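Local coordinates for ribulose-1,5-bisphosphate carboxylase/oxygenase large subunit (Rhodopseudomonas palustris, PDB 3QFW), which is a RuBisCO-like protein that probably binds magnesium and may act as a ribulose-bisphosphate carboxylase, although its actual reaction may differ from that of true RuBisCO, at residues D211-L216 and H240-E245; P203-T208 and V227-M232; Y12-D17 and Y65-G70; I30-E35 and G89-Q94. All blocks are in the same frame, centred on the assembly; numbering follows the deposited sequence.

Contacts 1 and 2 belong to the TIM barrel of the catalytic domain, contacts 3 and 4 to the N-terminal domain. The first two interlock, with centres 9 Å apart and Q215 OE1 of contact 1 lying 2.8 Å from S206 N of contact 2, probably as a hydrogen bond. Contacts 3 and 4 have centres 13 Å apart and meet where Y12 OH packs 3.9 Å from Q32 CG. The two pairs do not touch each other: contacts 2 and 4 stay about 11 Å apart at their nearest atoms. Contacts 1, 2 and 4 all reach the second subunit; contact 4 meets its barrel, probably close to the active site as in RuBisCO.

Contact 1: residues D211-L216 and H240-E245; sequences DMRRQL and HAIVKE
R213 and E245 join side-on between helix 209-222 and the chain at the C-terminal side of helix 236-243, two helices that pack together on the outside of the TIM barrel. NE of R213 lies 3.1 Å from E245 OE1 and 3.2 Å from E245 OE2, and R213 NH2 lies 3.2 Å from E245 OE1, which thus accepts from two nitrogens. Both oxygens use their syn lone pairs, and the guanidinium and carboxylate planes are nearly coplanar, 18° apart, although the N-H bonds are bent. Beside the salt bridge I242 fills the seam: its CD1 sits 4.2 Å from both R213 CG and L216 CD2. L216 CD2 also rests against the E245 backbone, 3.4 Å from E245 O.

Further out, R213 NH2 forms a second salt bridge, to D210 of the second subunit, so that one cation serves two carboxylates and ties the helix pair to the second subunit. An alanine in place of R213 would probably leave both E245 and that D210 without their cationic mate and thin the cover over I242 CD1. E245 is set in place by the turn that ends its segment, where E245 N bonds to I242 O. On the inner side M212 packs on I205 and L216 on L249; the M212 chain bends at its last torsion (chi3 -57°), which brings CE to 3.8 Å from I242 CG1.

Contact 2: residues P203-T208 and V227-M232; sequences PNISGT and VLVAPM
The loop leaving strand 200-202 and strand 226-229 meet through a single bridge, N204 with L228, at the C-terminal ends of two strands in the barrel wall. L228 grips the loop on both sides of N204: its N donates to P203 O at 2.8 Å, almost straight at 168°, with the donor well above the carbonyl plane, and its O accepts from I205 N at 3.1 Å, nearly along the C=O axis. The CA-H of N204 adds a contact to the same oxygen, at 3.4 Å between N204 CA and L228 O.

The two strands and helix 209-222 between them form a right-handed beta-alpha-beta unit of the TIM barrel, and the bridge links the edges of two four-stranded parallel sheets into one curved wall. Past it the backbones part, and a water spans the gap. It donates to N204 OD1 and I205 O and accepts from A230 N, at 2.8 Å from that nitrogen. N204 CG stands anti to the backbone N (chi1 -177°), with OD1 beside the carbonyl of L228, and ND2 bonds to L169 O; D165 holds the backbone N. I205 puts CG1 between the backbone N and the carbonyl carbon (chi1 58°), where it meets V229 CG2 at 3.6 Å. Its side chain also touches M212 and Q215 of helix 209-222 and I242 of helix 236-243, while V229 leans on F239. L228 packs its CD2 4.1 Å from N204 CB.

Contact 3: residues Y12-D17 and Y65-G70; sequences YHIASD and YAVRIG
Antiparallel strand pairing joins Y12-I14 to Y65-V67 in the sheet of the N-terminal domain, where strand 64-71 lies between strands 8-15 and 53-59. Four backbone bonds hold the pair. Y12 and V67 exchange N-H and C=O in both directions, and I14 and Y65 do the same, with I14 N 2.9 Å from Y65 O. Between them H13 and A66 form a non-hydrogen-bonded pair, in which the imidazole CD2 of H13 approaches A66 CB to 3.9 Å on one side of the sheet.

I14 and Y65 occupy the side that faces helix 18-31. There I14 CD1 meets V67 CG2 at 3.8 Å, the two side chains crossing at a slant. At one end the Y12 ring crosses I69 at about a right angle, its CE1 being 4.0 Å from I69 CG1, while its hydroxyl bonds to L87 O.

At the other end Y65 lies against the chain as it turns from strand 8-15 into helix 18-31. CG is set anti to the carbonyl carbon, beside the backbone N (chi1 -64°), and from there the ring reaches S16 and D17; it also packs on A18 and I21 of that helix and on V57 of the next strand. An alanine at Y65 would probably open a gap against the S16-D17 turn and leave I21 less well covered. S16 OG bonds to D17 O, and S16 O lies at the edge of the Y65 ring, in its plane, 3.4 Å from Y65 CE1.

Contact 4: residues I30-E35 and G89-Q94; sequences IEQSVE and GNSSIQ
G89 follows helix 80-88 and meets Q32 first, its N 3.8 Å from Q32 NE2; that amide nitrogen bonds to M86 O, which fixes which way round the Q32 amide is turned. N90 points across at E35: its ND2 is 3.0 Å from E35 OE1, with the amide and carboxylate planes steeply inclined, 82° apart. A chi1 of 178° sets E35 CG anti to the backbone N, and the chain runs extended from there to the carboxylate. S91 bonds twice to Q32. Its OG donates to Q32 OE1 at 2.6 Å, in the carbonyl plane and on a lone pair, and its N bonds to the same oxygen at 2.8 Å. S92, within the 3-10 segment 91-93, turns back, OG bonding to G89 O. Q94 closes the walk with NE2 3.8 Å from E31 OE2, a looser approach. The second subunit lies alongside: its K139 bonds to E35 O, its D166 brings a like charge near E35 OE1, its H167 packs on E35 and its H254 on N90. This meeting of N-terminal domain and partner barrel is characteristic of the RuBisCO dimer, whose active sites lie at such interfaces, as is probable here.

Contact 1: residues D211-L216 and H240-E245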
loop_
_atom_site.group_PDB
_atom_site.type_symbol
_atom_site.label_atom_id
_atom_site.label_comp_id
_atom_site.label_asym_id
_atom_site.label_seq_id
_atom_site.Cartn_x
_atom_site.Cartn_y
_atom_site.Cartn_z
ATOM N N ASP B 211 1.606 -14.924 8.671
ATOM C CA ASP B 211 0.578 -15.625 7.900
ATOM C C ASP B 211 1.141 -16.095 6.554
ATOM O O ASP B 211 0.913 -17.236 6.126
ATOM C CB ASP B 211 -0.636 -14.720 7.664
ATOM C CG ASP B 211 -1.327 -14.299 8.963
ATOM O OD1 ASP B 211 -1.502 -15.152 9.855
ATOM O OD2 ASP B 211 -1.704 -13.115 9.085
ATOM N N MET B 212 1.885 -15.219 5.887
ATOM C CA MET B 212 2.409 -15.547 4.564
ATOM C C MET B 212 3.389 -16.728 4.585
ATOM O O MET B 212 3.312 -17.606 3.735
ATOM C CB MET B 212 3.013 -14.315 3.868
ATOM C CG MET B 212 1.972 -13.431 3.150
ATOM S SD MET B 212 2.667 -12.344 1.862
ATOM C CE MET B 212 3.870 -11.450 2.838
ATOM N N ARG B 213 4.291 -16.756 5.565
ATOM C CA ARG B 213 5.268 -17.838 5.651
ATOM C C ARG B 213 4.609 -19.166 5.997
ATOM O O ARG B 213 5.030 -20.209 5.505
ATOM C CB ARG B 213 6.362 -17.541 6.678
ATOM C CG ARG B 213 7.261 -16.354 6.357
ATOM C CD ARG B 213 8.269 -16.112 7.487
ATOM N NE ARG B 213 9.368 -15.241 7.068
ATOM C CZ ARG B 213 9.898 -14.278 7.817
ATOM N NH1 ARG B 213 9.435 -14.045 9.036
ATOM N NH2 ARG B 213 10.895 -13.541 7.347
ATOM N N ARG B 214 3.594 -19.131 6.857
ATOM C CA ARG B 214 2.838 -20.335 7.190
ATOM C C ARG B 214 2.175 -20.893 5.943
ATOM O O ARG B 214 2.214 -22.097 5.683
ATOM C CB ARG B 214 1.764 -20.027 8.239
ATOM C CG ARG B 214 0.879 -21.218 8.615
ATOM C CD ARG B 214 -0.151 -20.818 9.679
ATOM N NE ARG B 214 0.477 -20.107 10.792
ATOM C CZ ARG B 214 0.533 -20.561 12.041
ATOM N NH1 ARG B 214 -0.017 -21.728 12.353
ATOM N NH2 ARG B 214 1.131 -19.844 12.983
ATOM N N GLN B 215 1.561 -20.006 5.172
ATOM C CA GLN B 215 0.887 -20.408 3.946
ATOM C C GLN B 215 1.875 -20.902 2.889
ATOM O O GLN B 215 1.563 -21.810 2.113
ATOM C CB GLN B 215 -0.003 -19.281 3.424
ATOM C CG GLN B 215 -1.277 -19.133 4.256
ATOM C CD GLN B 215 -1.940 -17.780 4.120
ATOM O OE1 GLN B 215 -1.855 -17.124 3.082
ATOM N NE2 GLN B 215 -2.607 -17.350 5.189
ATOM N N LEU B 216 3.066 -20.311 2.872
ATOM C CA LEU B 216 4.132 -20.780 1.991
ATOM C C LEU B 216 4.556 -22.177 2.424
ATOM O O LEU B 216 4.885 -23.027 1.592
ATOM C CB LEU B 216 5.332 -19.834 2.046
ATOM C CG LEU B 216 6.504 -20.237 1.142
ATOM C CD1 LEU B 216 6.063 -20.207 -0.300
ATOM C CD2 LEU B 216 7.694 -19.326 1.364
ATOM N N HIS B 240 8.998 -8.996 -0.927
ATOM C CA HIS B 240 10.385 -9.301 -1.281
ATOM C C HIS B 240 10.946 -10.405 -0.388
ATOM O O HIS B 240 11.662 -11.301 -0.853
ATOM C CB HIS B 240 11.224 -8.038 -1.155
ATOM C CG HIS B 240 12.613 -8.167 -1.695
ATOM N ND1 HIS B 240 12.887 -8.687 -2.941
ATOM C CD2 HIS B 240 13.807 -7.819 -1.160
ATOM C CE1 HIS B 240 14.192 -8.661 -3.148
ATOM N NE2 HIS B 240 14.773 -8.137 -2.082
ATOM N N ALA B 241 10.618 -10.337 0.900
ATOM C CA ALA B 241 11.039 -11.361 1.854
ATOM C C ALA B 241 10.528 -12.743 1.461
ATOM O O ALA B 241 11.258 -13.728 1.573
ATOM C CB ALA B 241 10.571 -11.008 3.263
ATOM N N ILE B 242 9.273 -12.817 1.015
ATOM C CA ILE B 242 8.692 -14.083 0.569
ATOM C C ILE B 242 9.373 -14.580 -0.701
ATOM O O ILE B 242 9.601 -15.782 -0.864
ATOM C CB ILE B 242 7.167 -13.982 0.330
ATOM C CG1 ILE B 242 6.419 -14.055 1.659
ATOM C CG2 ILE B 242 6.673 -15.118 -0.547
ATOM C CD1 ILE B 242 6.508 -15.413 2.346
ATOM N N VAL B 243 9.690 -13.660 -1.607
ATOM C CA VAL B 243 10.389 -14.037 -2.836
ATOM C C VAL B 243 11.676 -14.782 -2.494
ATOM O O VAL B 243 12.009 -15.789 -3.117
ATOM C CB VAL B 243 10.713 -12.798 -3.702
ATOM C CG1 VAL B 243 11.782 -13.119 -4.752
ATOM C CG2 VAL B 243 9.440 -12.261 -4.359
ATOM N N LYS B 244 12.389 -14.287 -1.488
ATOM C CA LYS B 244 13.631 -14.913 -1.037
ATOM C C LYS B 244 13.444 -16.270 -0.357
ATOM O O LYS B 244 14.416 -17.000 -0.137
ATOM C CB LYS B 244 14.383 -13.961 -0.107
ATOM C CG LYS B 244 15.144 -12.882 -0.847
ATOM C CD LYS B 244 15.544 -11.767 0.087
ATOM C CE LYS B 244 16.300 -10.684 -0.654
ATOM N NZ LYS B 244 16.600 -9.516 0.234
ATOM N N GLU B 245 12.202 -16.601 -0.026
ATOM C CA GLU B 245 11.884 -17.867 0.632
ATOM C C GLU B 245 11.104 -18.801 -0.298
ATOM O O GLU B 245 10.809 -19.953 0.044
ATOM C CB GLU B 245 11.111 -17.597 1.935
ATOM C CG GLU B 245 11.934 -16.831 2.978
ATOM C CD GLU B 245 11.124 -16.389 4.189
ATOM O OE1 GLU B 245 11.632 -15.550 4.970
ATOM O OE2 GLU B 245 9.982 -16.873 4.362
#

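Contact 2: residues P203-T208 and V227-M232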
loop_
_atom_site.group_PDB
_atom_site.type_symbol
_atom_site.label_atom_id
_atom_site.label_comp_id
_atom_site.label_asym_id
_atom_site.label_seq_id
_atom_site.Cartn_x
_atom_site.Cartn_y
_atom_site.Cartn_z
ATOM N N PRO B 203 -1.730 -20.465 -5.500
ATOM C CA PRO B 203 -2.649 -20.033 -4.435
ATOM C C PRO B 203 -2.274 -18.659 -3.873
ATOM O O PRO B 203 -1.098 -18.284 -3.870
ATOM C CB PRO B 203 -2.472 -21.111 -3.362
ATOM C CG PRO B 203 -1.123 -21.689 -3.634
ATOM C CD PRO B 203 -0.959 -21.656 -5.117
ATOM N N ASN B 204 -3.270 -17.911 -3.410
ATOM C CA ASN B 204 -3.018 -16.564 -2.917
ATOM C C ASN B 204 -2.630 -16.567 -1.450
ATOM O O ASN B 204 -3.442 -16.925 -0.593
ATOM C CB ASN B 204 -4.232 -15.656 -3.138
ATOM C CG ASN B 204 -3.968 -14.226 -2.699
ATOM O OD1 ASN B 204 -3.068 -13.569 -3.221
ATOM N ND2 ASN B 204 -4.747 -13.740 -1.725
ATOM N N ILE B 205 -1.394 -16.178 -1.153
ATOM C CA ILE B 205 -0.972 -16.030 0.244
ATOM C C ILE B 205 -1.227 -14.617 0.776
ATOM O O ILE B 205 -1.094 -13.642 0.039
ATOM C CB ILE B 205 0.488 -16.449 0.466
ATOM C CG1 ILE B 205 1.428 -15.624 -0.417
ATOM C CG2 ILE B 205 0.640 -17.936 0.163
ATOM C CD1 ILE B 205 2.871 -15.680 0.024
ATOM N N SER B 206 -1.568 -14.530 2.066
ATOM C CA SER B 206 -2.240 -13.364 2.638
ATOM C C SER B 206 -1.816 -13.028 4.071
ATOM O O SER B 206 -1.245 -13.862 4.775
ATOM C CB SER B 206 -3.751 -13.644 2.673
ATOM O OG SER B 206 -4.473 -12.571 2.119
ATOM N N GLY B 207 -2.126 -11.806 4.501
ATOM C CA GLY B 207 -2.026 -11.429 5.907
ATOM C C GLY B 207 -0.692 -10.823 6.315
ATOM O O GLY B 207 -0.066 -10.111 5.535
ATOM N N THR B 208 -0.262 -11.099 7.546
ATOM C CA THR B 208 1.035 -10.621 8.031
ATOM C C THR B 208 2.126 -11.501 7.442
ATOM O O THR B 208 1.838 -12.540 6.856
ATOM C CB THR B 208 1.164 -10.736 9.563
ATOM O OG1 THR B 208 1.194 -12.120 9.935
ATOM C CG2 THR B 208 0.007 -10.021 10.292
ATOM N N VAL B 227 2.807 -19.417 -6.617
ATOM C CA VAL B 227 2.179 -18.660 -5.541
ATOM C C VAL B 227 1.771 -17.279 -6.037
ATOM O O VAL B 227 2.476 -16.667 -6.850
ATOM C CB VAL B 227 3.140 -18.471 -4.357
ATOM C CG1 VAL B 227 3.449 -19.802 -3.692
ATOM C CG2 VAL B 227 4.417 -17.775 -4.804
ATOM N N LEU B 228 0.639 -16.792 -5.538
ATOM C CA LEU B 228 0.104 -15.499 -5.935
ATOM C C LEU B 228 0.220 -14.549 -4.750
ATOM O O LEU B 228 -0.073 -14.929 -3.617
ATOM C CB LEU B 228 -1.366 -15.634 -6.338
ATOM C CG LEU B 228 -2.041 -14.376 -6.879
ATOM C CD1 LEU B 228 -1.398 -13.982 -8.213
ATOM C CD2 LEU B 228 -3.539 -14.612 -7.050
ATOM N N VAL B 229 0.666 -13.323 -5.002
ATOM C CA VAL B 229 0.795 -12.342 -3.919
ATOM C C VAL B 229 0.468 -10.967 -4.459
ATOM O O VAL B 229 0.886 -10.622 -5.560
ATOM C CB VAL B 229 2.231 -12.286 -3.370
ATOM C CG1 VAL B 229 2.276 -11.495 -2.051
ATOM C CG2 VAL B 229 2.794 -13.691 -3.171
ATOM N N ALA B 230 -0.266 -10.177 -3.681
ATOM C CA ALA B 230 -0.500 -8.774 -4.019
ATOM C C ALA B 230 0.446 -7.899 -3.206
ATOM O O ALA B 230 0.182 -7.632 -2.029
ATOM C CB ALA B 230 -1.940 -8.407 -3.738
ATOM N N PRO B 231 1.558 -7.459 -3.822
ATOM C CA PRO B 231 2.604 -6.757 -3.065
ATOM C C PRO B 231 2.082 -5.514 -2.350
ATOM O O PRO B 231 2.540 -5.211 -1.242
ATOM C CB PRO B 231 3.640 -6.383 -4.142
ATOM C CG PRO B 231 3.416 -7.420 -5.256
ATOM C CD PRO B 231 1.931 -7.665 -5.241
ATOM N N MET B 232 1.121 -4.818 -2.949
ATOM C CA MET B 232 0.671 -3.555 -2.378
ATOM C C MET B 232 -0.293 -3.779 -1.220
ATOM O O MET B 232 -0.549 -2.873 -0.430
ATOM C CB MET B 232 0.108 -2.621 -3.457
ATOM C CG MET B 232 1.127 -2.312 -4.595
ATOM S SD MET B 232 2.658 -1.491 -4.061
ATOM C CE MET B 232 3.287 -2.628 -2.866
HETATM O O HOH W 1 -1.949 -11.537 -1.878
#

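Contact 3: residues Y12-D17 and Y65-G70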
loop_
_atom_site.group_PDB
_atom_site.type_symbol
_atom_site.label_atom_id
_atom_site.label_comp_id
_atom_site.label_asym_id
_atom_site.label_seq_id
_atom_site.Cartn_x
_atom_site.Cartn_y
_atom_site.Cartn_z
ATOM N N TYR B 12 8.698 12.313 -12.407
ATOM C CA TYR B 12 7.320 12.571 -12.000
ATOM C C TYR B 12 6.584 13.358 -13.064
ATOM O O TYR B 12 7.174 14.168 -13.781
ATOM C CB TYR B 12 7.268 13.382 -10.692
ATOM C CG TYR B 12 8.034 12.758 -9.554
ATOM C CD1 TYR B 12 9.409 12.926 -9.448
ATOM C CD2 TYR B 12 7.388 11.990 -8.596
ATOM C CE1 TYR B 12 10.118 12.343 -8.425
ATOM C CE2 TYR B 12 8.089 11.408 -7.560
ATOM C CZ TYR B 12 9.459 11.593 -7.479
ATOM O OH TYR B 12 10.179 11.024 -6.453
ATOM N N HIS B 13 5.280 13.141 -13.145
ATOM C CA HIS B 13 4.444 13.904 -14.052
ATOM C C HIS B 13 3.554 14.816 -13.234
ATOM O O HIS B 13 2.852 14.366 -12.320
ATOM C CB HIS B 13 3.614 12.981 -14.942
ATOM C CG HIS B 13 4.421 12.272 -15.987
ATOM N ND1 HIS B 13 3.869 11.380 -16.879
ATOM C CD2 HIS B 13 5.743 12.324 -16.275
ATOM C CE1 HIS B 13 4.814 10.913 -17.674
ATOM N NE2 HIS B 13 5.962 11.470 -17.328
ATOM N N ILE B 14 3.601 16.105 -13.553
ATOM C CA ILE B 14 2.944 17.105 -12.727
ATOM C C ILE B 14 1.968 17.957 -13.524
ATOM O O ILE B 14 2.300 18.463 -14.602
ATOM C CB ILE B 14 3.970 18.034 -12.064
ATOM C CG1 ILE B 14 4.942 17.229 -11.196
ATOM C CG2 ILE B 14 3.259 19.104 -11.237
ATOM C CD1 ILE B 14 6.057 18.072 -10.591
ATOM N N ALA B 15 0.758 18.085 -12.995
ATOM C CA ALA B 15 -0.223 19.026 -13.517
ATOM C C ALA B 15 0.061 20.406 -12.940
ATOM O O ALA B 15 -0.132 20.643 -11.744
ATOM C CB ALA B 15 -1.633 18.583 -13.151
ATOM N N SER B 16 0.523 21.320 -13.786
ATOM C CA SER B 16 0.883 22.652 -13.314
ATOM C C SER B 16 0.913 23.688 -14.433
ATOM O O SER B 16 0.852 23.349 -15.617
ATOM C CB SER B 16 2.233 22.607 -12.599
ATOM O OG SER B 16 2.760 23.908 -12.416
ATOM N N ASP B 17 0.992 24.956 -14.037
ATOM C CA ASP B 17 1.105 26.066 -14.970
ATOM C C ASP B 17 2.570 26.267 -15.319
ATOM O O ASP B 17 3.441 25.628 -14.735
ATOM C CB ASP B 17 0.549 27.342 -14.333
ATOM C CG ASP B 17 -0.629 27.913 -15.097
ATOM O OD1 ASP B 17 -0.537 28.026 -16.339
ATOM O OD2 ASP B 17 -1.648 28.248 -14.454
ATOM N N TYR B 65 3.842 18.504 -17.097
ATOM C CA TYR B 65 5.294 18.482 -17.168
ATOM C C TYR B 65 5.869 17.164 -16.688
ATOM O O TYR B 65 5.282 16.485 -15.849
ATOM C CB TYR B 65 5.885 19.615 -16.328
ATOM C CG TYR B 65 5.515 20.982 -16.835
ATOM C CD1 TYR B 65 4.347 21.604 -16.416
ATOM C CD2 TYR B 65 6.326 21.644 -17.748
ATOM C CE1 TYR B 65 3.998 22.857 -16.885
ATOM C CE2 TYR B 65 5.988 22.896 -18.225
ATOM C CZ TYR B 65 4.824 23.499 -17.790
ATOM O OH TYR B 65 4.485 24.746 -18.264
ATOM N N ALA B 66 7.023 16.814 -17.236
ATOM C CA ALA B 66 7.822 15.731 -16.701
ATOM C C ALA B 66 8.975 16.354 -15.933
ATOM O O ALA B 66 9.656 17.253 -16.430
ATOM C CB ALA B 66 8.341 14.840 -17.816
ATOM N N VAL B 67 9.183 15.885 -14.713
ATOM C CA VAL B 67 10.229 16.436 -13.868
ATOM C C VAL B 67 11.142 15.329 -13.376
ATOM O O VAL B 67 10.696 14.379 -12.736
ATOM C CB VAL B 67 9.636 17.225 -12.684
ATOM C CG1 VAL B 67 10.740 17.721 -11.746
ATOM C CG2 VAL B 67 8.788 18.384 -13.204
ATOM N N ARG B 68 12.420 15.450 -13.716
ATOM C CA ARG B 68 13.437 14.512 -13.265
ATOM C C ARG B 68 14.083 15.025 -11.989
ATOM O O ARG B 68 14.621 16.139 -11.951
ATOM C CB ARG B 68 14.494 14.303 -14.351
ATOM C CG ARG B 68 14.034 13.389 -15.474
ATOM C CD ARG B 68 15.012 13.382 -16.654
ATOM N NE ARG B 68 16.322 12.831 -16.310
ATOM C CZ ARG B 68 16.660 11.549 -16.433
ATOM N NH1 ARG B 68 15.774 10.667 -16.868
ATOM N NH2 ARG B 68 17.879 11.146 -16.101
ATOM N N ILE B 69 14.022 14.211 -10.943
ATOM C CA ILE B 69 14.613 14.570 -9.663
ATOM C C ILE B 69 15.708 13.596 -9.300
ATOM O O ILE B 69 15.509 12.382 -9.339
ATOM C CB ILE B 69 13.567 14.557 -8.535
ATOM C CG1 ILE B 69 12.433 15.529 -8.858
ATOM C CG2 ILE B 69 14.217 14.918 -7.189
ATOM C CD1 ILE B 69 12.884 16.966 -8.931
ATOM N N GLY B 70 16.869 14.134 -8.953
ATOM C CA GLY B 70 17.984 13.325 -8.508
ATOM C C GLY B 70 17.913 13.203 -7.004
ATOM O O GLY B 70 18.038 14.200 -6.288
#

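Contact 4: residues I30-E35 and G89-Q94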
loop_
_atom_site.group_PDB
_atom_site.type_symbol
_atom_site.label_atom_id
_atom_site.label_comp_id
_atom_site.label_asym_id
_atom_site.label_seq_id
_atom_site.Cartn_x
_atom_site.Cartn_y
_atom_site.Cartn_z
ATOM N N ILE B 30 12.230 18.895 -2.510
ATOM C CA ILE B 30 12.243 18.979 -1.050
ATOM C C ILE B 30 11.372 17.909 -0.389
ATOM O O ILE B 30 11.831 17.188 0.497
ATOM C CB ILE B 30 11.761 20.371 -0.552
ATOM C CG1 ILE B 30 12.621 21.492 -1.139
ATOM C CG2 ILE B 30 11.802 20.435 0.955
ATOM C CD1 ILE B 30 14.064 21.422 -0.733
ATOM N N GLU B 31 10.113 17.825 -0.817
ATOM C CA GLU B 31 9.153 16.873 -0.246
ATOM C C GLU B 31 9.680 15.439 -0.194
ATOM O O GLU B 31 9.421 14.709 0.769
ATOM C CB GLU B 31 7.835 16.891 -1.028
ATOM C CG GLU B 31 7.036 18.175 -0.902
ATOM C CD GLU B 31 6.036 18.146 0.243
ATOM O OE1 GLU B 31 6.208 17.342 1.186
ATOM O OE2 GLU B 31 5.066 18.929 0.192
ATOM N N GLN B 32 10.416 15.039 -1.229
ATOM C CA GLN B 32 10.917 13.670 -1.324
ATOM C C GLN B 32 12.366 13.583 -0.879
ATOM O O GLN B 32 13.094 12.657 -1.232
ATOM C CB GLN B 32 10.764 13.134 -2.745
ATOM C CG GLN B 32 9.314 13.036 -3.204
ATOM C CD GLN B 32 8.428 12.318 -2.193
ATOM O OE1 GLN B 32 7.278 12.689 -1.995
ATOM N NE2 GLN B 32 8.960 11.276 -1.568
ATOM N N SER B 33 12.770 14.563 -0.078
ATOM C CA SER B 33 14.115 14.609 0.450
ATOM C C SER B 33 14.092 14.923 1.941
ATOM O O SER B 33 13.763 14.081 2.781
ATOM C CB SER B 33 14.913 15.695 -0.272
ATOM O OG SER B 33 16.273 15.604 0.070
ATOM N N VAL B 34 14.446 16.158 2.257
ATOM C CA VAL B 34 14.579 16.586 3.639
ATOM C C VAL B 34 13.247 17.020 4.214
ATOM O O VAL B 34 13.042 16.948 5.426
ATOM C CB VAL B 34 15.557 17.747 3.737
ATOM C CG1 VAL B 34 16.948 17.282 3.340
ATOM C CG2 VAL B 34 15.091 18.893 2.851
ATOM N N GLU B 35 12.352 17.487 3.353
ATOM C CA GLU B 35 11.032 17.902 3.786
ATOM C C GLU B 35 11.201 18.978 4.872
ATOM O O GLU B 35 10.540 18.953 5.911
ATOM C CB GLU B 35 10.252 16.683 4.291
ATOM C CG GLU B 35 8.852 16.977 4.833
ATOM C CD GLU B 35 8.193 15.739 5.420
ATOM O OE1 GLU B 35 8.733 14.631 5.211
ATOM O OE2 GLU B 35 7.150 15.871 6.094
ATOM N N GLY B 89 6.441 8.482 -0.965
ATOM C CA GLY B 89 5.722 8.462 0.310
ATOM C C GLY B 89 4.760 9.618 0.537
ATOM O O GLY B 89 3.541 9.429 0.647
ATOM N N ASN B 90 5.312 10.825 0.626
ATOM C CA ASN B 90 4.509 12.015 0.855
ATOM C C ASN B 90 3.820 12.556 -0.382
ATOM O O ASN B 90 2.698 13.045 -0.298
ATOM C CB ASN B 90 5.362 13.125 1.491
ATOM C CG ASN B 90 5.511 12.954 2.988
ATOM O OD1 ASN B 90 4.760 12.204 3.616
ATOM N ND2 ASN B 90 6.478 13.657 3.572
ATOM N N SER B 91 4.492 12.484 -1.531
ATOM C CA SER B 91 3.934 13.092 -2.729
ATOM C C SER B 91 2.694 12.332 -3.170
ATOM O O SER B 91 1.856 12.858 -3.900
ATOM C CB SER B 91 4.971 13.165 -3.852
ATOM O OG SER B 91 5.914 14.183 -3.574
ATOM N N SER B 92 2.558 11.099 -2.702
ATOM C CA SER B 92 1.395 10.314 -3.074
ATOM C C SER B 92 0.127 10.989 -2.562
ATOM O O SER B 92 -0.954 10.774 -3.102
ATOM C CB SER B 92 1.491 8.881 -2.554
ATOM O OG SER B 92 1.255 8.810 -1.167
ATOM N N ILE B 93 0.272 11.834 -1.541
ATOM C CA ILE B 93 -0.880 12.515 -0.957
ATOM C C ILE B 93 -1.323 13.710 -1.805
ATOM O O ILE B 93 -2.447 14.195 -1.672
ATOM C CB ILE B 93 -0.587 12.988 0.478
ATOM C CG1 ILE B 93 -0.038 11.832 1.320
ATOM C CG2 ILE B 93 -1.839 13.580 1.112
ATOM C CD1 ILE B 93 -1.075 10.825 1.719
ATOM N N GLN B 94 -0.442 14.186 -2.678
ATOM C CA GLN B 94 -0.761 15.331 -3.525
ATOM C C GLN B 94 -1.595 14.861 -4.707
ATOM O O GLN B 94 -1.442 13.732 -5.153
ATOM C CB GLN B 94 0.521 16.006 -4.017
ATOM C CG GLN B 94 1.410 16.556 -2.905
ATOM C CD GLN B 94 0.968 17.921 -2.437
ATOM O OE1 GLN B 94 -0.195 18.302 -2.603
ATOM N NE2 GLN B 94 1.893 18.671 -1.842
#